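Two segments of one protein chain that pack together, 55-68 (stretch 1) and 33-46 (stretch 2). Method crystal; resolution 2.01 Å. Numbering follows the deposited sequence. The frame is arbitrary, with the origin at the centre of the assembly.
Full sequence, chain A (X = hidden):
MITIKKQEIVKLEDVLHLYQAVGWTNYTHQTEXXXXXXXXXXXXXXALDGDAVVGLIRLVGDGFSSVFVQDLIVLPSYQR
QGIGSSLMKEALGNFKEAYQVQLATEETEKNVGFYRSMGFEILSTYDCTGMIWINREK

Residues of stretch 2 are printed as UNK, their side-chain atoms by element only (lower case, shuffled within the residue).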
ATOM      1  N   GLY A  55       2.559  10.536  -2.044  1.00 29.98           N
ATOM      2  CA  GLY A  55       2.621   9.068  -1.848  1.00 28.81           C
ATOM      3  C   GLY A  55       1.643   8.687  -0.789  1.00 29.09           C
ATOM      4  O   GLY A  55       1.270   9.539   0.034  1.00 27.83           O
ATOM      5  N   LEU A  56       1.169   7.429  -0.840  1.00 27.31           N
ATOM      6  CA  LEU A  56       0.228   6.909   0.132  1.00 27.38           C
ATOM      7  C   LEU A  56       0.511   5.400   0.344  1.00 26.20           C
ATOM      8  O   LEU A  56       0.925   4.711  -0.586  1.00 24.49           O
ATOM      9  CB  LEU A  56      -1.234   7.152  -0.337  1.00 27.29           C
ATOM     10  CG  LEU A  56      -2.448   6.507   0.355  1.00 30.79           C
ATOM     11  CD1 LEU A  56      -3.728   7.359   0.173  1.00 27.09           C
ATOM     12  CD2 LEU A  56      -2.664   5.044  -0.187  1.00 27.19           C
ATOM     13  N   ILE A  57       0.324   4.931   1.563  1.00 25.37           N
ATOM     14  CA  ILE A  57       0.229   3.462   1.834  1.00 25.79           C
ATOM     15  C   ILE A  57      -1.035   3.255   2.634  1.00 26.36           C
ATOM     16  O   ILE A  57      -1.386   4.095   3.459  1.00 26.00           O
ATOM     17  CB  ILE A  57       1.494   2.829   2.496  1.00 26.32           C
ATOM     18  CG1 ILE A  57       1.371   1.248   2.623  1.00 21.75           C
ATOM     19  CG2 ILE A  57       1.750   3.494   3.878  1.00 23.00           C
ATOM     20  CD1 ILE A  57       2.745   0.583   3.032  1.00 23.59           C
ATOM     21  N   ARG A  58      -1.765   2.183   2.333  1.00 25.58           N
ATOM     22  CA  ARG A  58      -2.986   1.862   3.015  1.00 25.89           C
ATOM     23  C   ARG A  58      -3.017   0.349   3.317  1.00 26.63           C
ATOM     24  O   ARG A  58      -2.930  -0.522   2.427  1.00 26.26           O
ATOM     25  CB  ARG A  58      -4.203   2.241   2.160  1.00 26.19           C
ATOM     26  CG  ARG A  58      -5.513   2.108   2.827  1.00 28.72           C
ATOM     27  CD  ARG A  58      -6.616   2.813   2.038  1.00 24.73           C
ATOM     28  NE  ARG A  58      -7.070   2.066   0.854  1.00 23.68           N
ATOM     29  CZ  ARG A  58      -7.956   1.076   0.841  1.00 24.56           C
ATOM     30  NH1 ARG A  58      -8.459   0.540   1.965  1.00 22.41           N
ATOM     31  NH2 ARG A  58      -8.316   0.566  -0.319  1.00 25.81           N
ATOM     32  N   LEU A  59      -3.123   0.044   4.599  1.00 27.13           N
ATOM     33  CA  LEU A  59      -3.185  -1.357   5.053  1.00 26.52           C
ATOM     34  C   LEU A  59      -4.574  -1.690   5.488  1.00 24.94           C
ATOM     35  O   LEU A  59      -5.263  -0.838   6.028  1.00 26.69           O
ATOM     36  CB  LEU A  59      -2.229  -1.572   6.218  1.00 25.67           C
ATOM     37  CG  LEU A  59      -0.762  -1.179   6.141  1.00 27.06           C
ATOM     38  CD1 LEU A  59      -0.100  -1.687   7.400  1.00 27.70           C
ATOM     39  CD2 LEU A  59      -0.091  -1.736   4.937  1.00 24.86           C
ATOM     40  N   VAL A  60      -4.978  -2.946   5.272  1.00 25.89           N
ATOM     41  CA  VAL A  60      -6.304  -3.468   5.603  1.00 23.37           C
ATOM     42  C   VAL A  60      -6.187  -4.861   6.248  1.00 24.95           C
ATOM     43  O   VAL A  60      -5.122  -5.494   6.181  1.00 24.24           O
ATOM     44  CB  VAL A  60      -7.252  -3.577   4.351  1.00 24.09           C
ATOM     45  CG1 VAL A  60      -7.484  -2.165   3.720  1.00 23.03           C
ATOM     46  CG2 VAL A  60      -6.727  -4.588   3.333  1.00 21.56           C
ATOM     47  N   GLY A  61      -7.282  -5.338   6.833  1.00 24.90           N
ATOM     48  CA  GLY A  61      -7.263  -6.672   7.466  1.00 26.28           C
ATOM     49  C   GLY A  61      -7.727  -6.564   8.887  1.00 26.79           C
ATOM     50  O   GLY A  61      -8.289  -5.541   9.290  1.00 27.39           O
ATOM     51  N   ASP A  62      -7.519  -7.626   9.661  1.00 28.58           N
ATOM     52  CA  ASP A  62      -7.996  -7.630  11.068  1.00 28.39           C
ATOM     53  C   ASP A  62      -6.961  -7.013  12.025  1.00 28.49           C
ATOM     54  O   ASP A  62      -7.315  -6.644  13.150  1.00 30.26           O
ATOM     55  CB  ASP A  62      -8.492  -9.028  11.503  1.00 26.89           C
ATOM     56  CG  ASP A  62      -7.368 -10.054  11.529  1.00 26.54           C
ATOM     57  OD1 ASP A  62      -6.271  -9.771  11.985  1.00 26.98           O
ATOM     58  OD2 ASP A  62      -7.553 -11.141  11.053  1.00 27.90           O
ATOM     59  N   GLY A  63      -5.710  -6.880  11.589  1.00 27.55           N
ATOM     60  CA  GLY A  63      -4.680  -6.228  12.354  1.00 28.51           C
ATOM     61  C   GLY A  63      -4.003  -7.151  13.353  1.00 29.63           C
ATOM     62  O   GLY A  63      -3.093  -6.725  14.073  1.00 31.22           O
ATOM     63  N   PHE A  64      -4.409  -8.414  13.382  1.00 28.77           N
ATOM     64  CA  PHE A  64      -3.852  -9.370  14.368  1.00 29.96           C
ATOM     65  C   PHE A  64      -3.393 -10.633  13.720  1.00 28.49           C
ATOM     66  O   PHE A  64      -2.217 -10.980  13.793  1.00 29.84           O
ATOM     67  CB  PHE A  64      -4.879  -9.690  15.500  1.00 30.25           C
ATOM     68  CG  PHE A  64      -5.145  -8.533  16.410  1.00 33.70           C
ATOM     69  CD1 PHE A  64      -4.264  -8.258  17.472  1.00 37.49           C
ATOM     70  CD2 PHE A  64      -6.261  -7.720  16.224  1.00 32.73           C
ATOM     71  CE1 PHE A  64      -4.482  -7.162  18.343  1.00 37.56           C
ATOM     72  CE2 PHE A  64      -6.519  -6.635  17.106  1.00 37.97           C
ATOM     73  CZ  PHE A  64      -5.622  -6.350  18.168  1.00 38.04           C
ATOM     74  N   SER A  65      -4.311 -11.365  13.106  1.00 28.51           N
ATOM     75  CA  SER A  65      -3.911 -12.552  12.326  1.00 29.98           C
ATOM     76  C   SER A  65      -3.494 -12.210  10.893  1.00 28.70           C
ATOM     77  O   SER A  65      -2.679 -12.936  10.304  1.00 28.39           O
ATOM     78  CB  SER A  65      -4.987 -13.622  12.295  1.00 28.99           C
ATOM     79  OG  SER A  65      -5.396 -13.902  13.636  1.00 36.65           O
ATOM     80  N   SER A  66      -4.070 -11.128  10.346  1.00 28.59           N
ATOM     81  CA  SER A  66      -3.888 -10.787   8.929  1.00 28.94           C
ATOM     82  C   SER A  66      -3.905  -9.291   8.680  1.00 26.88           C
ATOM     83  O   SER A  66      -4.817  -8.571   9.144  1.00 26.00           O
ATOM     84  CB  SER A  66      -4.946 -11.442   8.052  1.00 29.61           C
ATOM     85  OG  SER A  66      -6.207 -10.844   8.338  1.00 38.27           O
ATOM     86  N   VAL A  67      -2.875  -8.859   7.953  1.00 26.45           N
ATOM     87  CA  VAL A  67      -2.671  -7.515   7.472  1.00 27.05           C
ATOM     88  C   VAL A  67      -2.315  -7.598   5.955  1.00 27.17           C
ATOM     89  O   VAL A  67      -1.586  -8.492   5.515  1.00 29.09           O
ATOM     90  CB  VAL A  67      -1.564  -6.795   8.261  1.00 26.62           C
ATOM     91  CG1 VAL A  67      -1.239  -5.377   7.629  1.00 24.60           C
ATOM     92  CG2 VAL A  67      -1.963  -6.639   9.786  1.00 25.97           C
ATOM     93  N   PHE A  68      -2.905  -6.726   5.158  1.00 26.54           N
ATOM     94  CA  PHE A  68      -2.663  -6.741   3.691  1.00 27.11           C
ATOM     95  C   PHE A  68      -2.242  -5.336   3.304  1.00 25.23           C
ATOM     96  O   PHE A  68      -2.872  -4.368   3.768  1.00 25.34           O
ATOM     97  CB  PHE A  68      -3.914  -7.179   2.913  1.00 27.40           C
ATOM     98  CG  PHE A  68      -4.402  -8.573   3.290  1.00 33.23           C
ATOM     99  CD1 PHE A  68      -3.943  -9.694   2.595  1.00 32.32           C
ATOM    100  CD2 PHE A  68      -5.244  -8.759   4.399  1.00 33.44           C
ATOM    101  CE1 PHE A  68      -4.381 -10.982   2.927  1.00 34.89           C
ATOM    102  CE2 PHE A  68      -5.645 -10.033   4.760  1.00 34.24           C
ATOM    103  CZ  PHE A  68      -5.222 -11.149   4.002  1.00 35.78           C
ATOM    104  N   UNK A  33     -16.306   2.705  -4.050  1.00 44.40           N
ATOM    105  CA  UNK A  33     -15.838   1.931  -2.905  1.00 41.67           C
ATOM    106  C   UNK A  33     -14.740   2.647  -2.096  1.00 39.64           C
ATOM    107  O   UNK A  33     -14.689   2.526  -0.875  1.00 35.70           O
ATOM    108  c   UNK A  33     -16.497  -0.241  -4.101  1.00 42.76           C
ATOM    109  c   UNK A  33     -15.336   0.598  -3.474  1.00 41.86           C
ATOM    110  c   UNK A  33     -19.041   0.638  -3.261  1.00 46.25           C
ATOM    111 se   UNK A  33     -17.832  -0.642  -2.898  1.00 41.54          SE
ATOM    112  N   UNK A  34     -13.877   3.385  -2.792  1.00 40.05           N
ATOM    113  CA  UNK A  34     -12.663   3.939  -2.205  1.00 41.36           C
ATOM    114  C   UNK A  34     -12.938   4.963  -1.091  1.00 41.12           C
ATOM    115  O   UNK A  34     -12.335   4.891  -0.007  1.00 39.00           O
ATOM    116  c   UNK A  34     -10.427   5.165  -2.910  1.00 44.29           C
ATOM    117  c   UNK A  34      -9.701   5.542  -4.202  1.00 46.59           C
ATOM    118  c   UNK A  34      -9.568   4.253  -2.015  1.00 45.97           C
ATOM    119  c   UNK A  34     -11.734   4.490  -3.300  1.00 42.71           C
ATOM    120  N   UNK A  35     -13.894   5.859  -1.329  1.00 40.95           N
ATOM    121  CA  UNK A  35     -14.355   6.789  -0.285  1.00 41.74           C
ATOM    122  C   UNK A  35     -14.736   6.048   0.998  1.00 40.73           C
ATOM    123  O   UNK A  35     -14.262   6.356   2.084  1.00 40.21           O
ATOM    124  o   UNK A  35     -16.302  11.036  -1.234  1.00 50.20           O
ATOM    125  o   UNK A  35     -17.678   9.311  -1.503  1.00 51.62           O
ATOM    126  c   UNK A  35     -16.624   9.836  -1.045  1.00 51.23           C
ATOM    127  c   UNK A  35     -15.671   8.960  -0.224  1.00 45.61           C
ATOM    128  c   UNK A  35     -15.555   7.584  -0.807  1.00 42.90           C
ATOM    129  N   UNK A  36     -15.558   5.019   0.848  1.00 40.31           N
ATOM    130  CA  UNK A  36     -15.915   4.150   1.948  1.00 40.64           C
ATOM    131  C   UNK A  36     -14.714   3.380   2.513  1.00 39.15           C
ATOM    132  O   UNK A  36     -14.566   3.300   3.721  1.00 38.74           O
ATOM    133  n   UNK A  36     -19.643   3.932   3.202  1.00 53.15           N
ATOM    134  c   UNK A  36     -18.982   4.648   2.292  1.00 50.42           C
ATOM    135  o   UNK A  36     -18.855   5.866   2.377  1.00 54.31           O
ATOM    136  c   UNK A  36     -17.052   3.194   1.533  1.00 41.90           C
ATOM    137  c   UNK A  36     -18.372   3.887   1.133  1.00 44.86           C
ATOM    138  N   UNK A  37     -13.856   2.829   1.639  1.00 37.61           N
ATOM    139  CA  UNK A  37     -12.667   2.059   2.082  1.00 37.29           C
ATOM    140  C   UNK A  37     -11.754   2.835   3.047  1.00 36.95           C
ATOM    141  O   UNK A  37     -11.297   2.289   4.057  1.00 35.67           O
ATOM    142  c   UNK A  37     -11.853   1.569   0.890  1.00 36.67           C
ATOM    143  N   UNK A  38     -11.476   4.098   2.699  1.00 35.99           N
ATOM    144  CA  UNK A  38     -10.587   4.970   3.449  1.00 36.47           C
ATOM    145  C   UNK A  38     -10.955   5.089   4.927  1.00 36.54           C
ATOM    146  O   UNK A  38     -10.082   5.339   5.756  1.00 37.09           O
ATOM    147  c   UNK A  38     -10.499   6.360   2.788  1.00 36.57           C
ATOM    148  c   UNK A  38     -10.058   7.825   0.786  1.00 40.52           C
ATOM    149  c   UNK A  38      -8.307   6.201   1.596  1.00 36.58           C
ATOM    150  c   UNK A  38      -9.809   6.444   1.435  1.00 35.84           C
ATOM    151  N   UNK A  39     -12.228   4.893   5.257  1.00 36.78           N
ATOM    152  CA  UNK A  39     -12.691   4.932   6.651  1.00 38.29           C
ATOM    153  C   UNK A  39     -12.546   3.609   7.367  1.00 37.18           C
ATOM    154  O   UNK A  39     -12.719   3.558   8.583  1.00 37.61           O
ATOM    155  c   UNK A  39     -14.193   5.283   6.719  1.00 39.19           C
ATOM    156  o   UNK A  39     -14.359   6.673   6.544  1.00 44.81           O
ATOM    157  N   UNK A  40     -12.273   2.537   6.624  1.00 34.95           N
ATOM    158  CA  UNK A  40     -12.351   1.169   7.186  1.00 34.12           C
ATOM    159  C   UNK A  40     -11.018   0.423   7.050  1.00 33.60           C
ATOM    160  O   UNK A  40     -10.976  -0.811   6.915  1.00 33.20           O
ATOM    161  c   UNK A  40     -14.837   1.025   6.713  1.00 37.44           C
ATOM    162  c   UNK A  40     -13.494   0.390   6.524  1.00 33.68           C
ATOM    163  n   UNK A  40     -16.722   2.144   6.573  1.00 40.67           N
ATOM    164  c   UNK A  40     -16.673   1.611   7.784  1.00 42.41           C
ATOM    165  n   UNK A  40     -15.538   0.949   7.899  1.00 41.58           N
ATOM    166  c   UNK A  40     -15.583   1.798   5.887  1.00 40.44           C
ATOM    167  N   UNK A  41      -9.942   1.191   7.044  1.00 31.14           N
ATOM    168  CA  UNK A  41      -8.618   0.653   6.888  1.00 31.79           C
ATOM    169  C   UNK A  41      -7.994   0.588   8.269  1.00 31.69           C
ATOM    170  O   UNK A  41      -8.499   1.196   9.195  1.00 31.39           O
ATOM    171  o   UNK A  41      -8.450   1.680   4.728  1.00 30.67           O
ATOM    172  c   UNK A  41      -7.782   1.547   5.980  1.00 29.71           C
ATOM    173  N   UNK A  42      -6.901  -0.151   8.381  1.00 31.77           N
ATOM    174  CA  UNK A  42      -6.171  -0.289   9.639  1.00 31.42           C
ATOM    175  C   UNK A  42      -5.322   0.969   9.863  1.00 31.03           C
ATOM    176  O   UNK A  42      -5.272   1.511  10.975  1.00 28.28           O
ATOM    177  c   UNK A  42      -5.256  -1.517   9.598  1.00 30.73           C
ATOM    178  c   UNK A  42      -5.870  -2.909   9.745  1.00 33.23           C
ATOM    179  c   UNK A  42      -6.322  -3.166  11.215  1.00 30.00           C
ATOM    180  c   UNK A  42      -4.815  -3.926   9.328  1.00 30.52           C
ATOM    181  N   UNK A  43      -4.668   1.413   8.803  1.00 29.57           N
ATOM    182  CA  UNK A  43      -3.710   2.495   8.877  1.00 29.62           C
ATOM    183  C   UNK A  43      -3.498   3.124   7.508  1.00 30.18           C
ATOM    184  O   UNK A  43      -3.533   2.437   6.495  1.00 26.59           O
ATOM    185  c   UNK A  43      -2.368   2.031   9.483  1.00 31.25           C
ATOM    186  c   UNK A  43      -1.390   1.604   8.427  1.00 27.03           C
ATOM    187  c   UNK A  43      -1.786   3.088  10.361  1.00 32.61           C
ATOM    188  N   UNK A  44      -3.282   4.434   7.497  1.00 20.00           N
ATOM    189  CA  UNK A  44      -2.809   5.150   6.316  1.00 20.00           C
ATOM    190  C   UNK A  44      -1.664   6.088   6.652  1.00 20.00           C
ATOM    191  O   UNK A  44      -1.756   6.850   7.590  1.00 29.97           O
ATOM    192  c   UNK A  44      -5.051   4.987   5.189  1.00 20.00           C
ATOM    193  c   UNK A  44      -6.368   5.647   5.028  1.00 20.00           C
ATOM    194  c   UNK A  44      -3.952   5.929   5.655  1.00 20.00           C
ATOM    195  c   UNK A  44      -3.439   6.764   4.510  1.00 20.00           C
ATOM    196  N   UNK A  45      -0.594   6.018   5.877  1.00 27.80           N
ATOM    197  CA  UNK A  45       0.469   7.016   5.916  1.00 27.86           C
ATOM    198  C   UNK A  45       0.543   7.766   4.587  1.00 28.63           C
ATOM    199  O   UNK A  45       0.333   7.176   3.540  1.00 24.52           O
ATOM    200  c   UNK A  45       1.442   4.380   9.419  1.00 27.73           C
ATOM    201  c   UNK A  45       1.992   5.890   7.662  1.00 30.01           C
ATOM    202  c   UNK A  45       1.822   6.360   6.227  1.00 28.33           C
ATOM    203  c   UNK A  45       2.845   6.544   8.527  1.00 30.98           C
ATOM    204  o   UNK A  45       2.437   4.618  11.545  1.00 34.76           O
ATOM    205  c   UNK A  45       2.288   5.047  10.259  1.00 33.08           C
ATOM    206  c   UNK A  45       1.302   4.798   8.141  1.00 26.56           C
ATOM    207  c   UNK A  45       2.993   6.133   9.810  1.00 32.11           C
ATOM    208  N   UNK A  46       0.844   9.060   4.640  1.00 26.21           N
ATOM    209  CA  UNK A  46       1.113   9.832   3.420  1.00 27.75           C
ATOM    210  C   UNK A  46       2.570  10.221   3.346  1.00 27.76           C
ATOM    211  O   UNK A  46       3.222  10.374   4.395  1.00 29.82           O
ATOM    212  c   UNK A  46       0.262  11.101   3.346  1.00 26.42           C
ATOM    213  c   UNK A  46      -1.941  12.202   3.380  1.00 31.64           C
ATOM    214  c   UNK A  46      -1.230  10.855   3.470  1.00 28.64           C
ATOM    215  c   UNK A  46      -1.695   9.888   2.339  1.00 27.14           C
TER
HETATM  216  O   HOH W   1      -9.155  -2.979   7.315  1.00 23.89           O

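Position 33 carries two carbons, a selenium and a last carbon in an unbranched chain that stays clear of stretch 1; it is selenomethionine, Met-33. Position 34 has four carbons forked at the second, one tip lying 4.2 Å from Arg-58 NH2, and is Leu-34. At 35, three carbons end in two oxygens, beyond reach of stretch 1: Glu-35. At 36, three carbons end in one oxygen and one nitrogen, again without contact: Gln-36. Position 37 has a single carbon, CB, which points toward stretch 1 and lies over one face of the Arg-58 guanidinium, 3.7 Å from NH1 of that residue; it is Ala-37.

Position 38 again shows four carbons forked at the second, with one tip 3.8 Å from Arg-58 CD, as fits Leu-38. One carbon and one oxygen, distant from stretch 1, make 39 Ser-39. At 40 a carbon leads to a five-membered ring of three carbons and two nitrogens whose end leads away: His-40. Position 41 has one carbon and one oxygen, the oxygen 3.0 Å from Arg-58 NH1, and is Ser-41. Its OG accepts a hydrogen bond from that NH1 and donates one to Ala-37 O (3.0 Å), tying the arginine to the backbone of Ala-37 in the helix.

Position 42 has four carbons forked at the second, packed against the turn of stretch 1, with one tip 3.7 Å from Gly-63 CA; this is Leu-42. A CB on Gly-63 would clash with its CD2, so the close fit relies on glycine there. At 43, one carbon bears two others, one of them 3.7 Å from Leu-59 CG: Val-43. Position 44 has four carbons forked at the first, with one arm two carbons long; the first carbon of that longer arm lies 3.8 Å from Arg-58 CG; it is Ile-44. At 45 a carbon bears a six-carbon ring with one oxygen, and CB lies 3.7 Å from Ile-57 CG2: Tyr-45. Position 46 has four carbons forked at the second, one tip 3.9 Å from Leu-56 CB, and is Leu-46.

The contact rests on an antiparallel strand pair. Ile-57 N donates to Tyr-45 O (3.0 Å), Tyr-45 N to Ile-57 O (3.2 Å), and Leu-59 N to Val-43 O (3.1 Å); Leu-42 N extends the ladder to Leu-59 O (2.9 Å). Ile-57, Tyr-45, Leu-59 and Val-43 share one face of the sheet. From the other, which also bears Leu-56, Ile-44 and Leu-46, Arg-58 reaches out to join the strand to the preceding helix and loop.

Stretch 2 33-46: MLEQALSHSLVIYL
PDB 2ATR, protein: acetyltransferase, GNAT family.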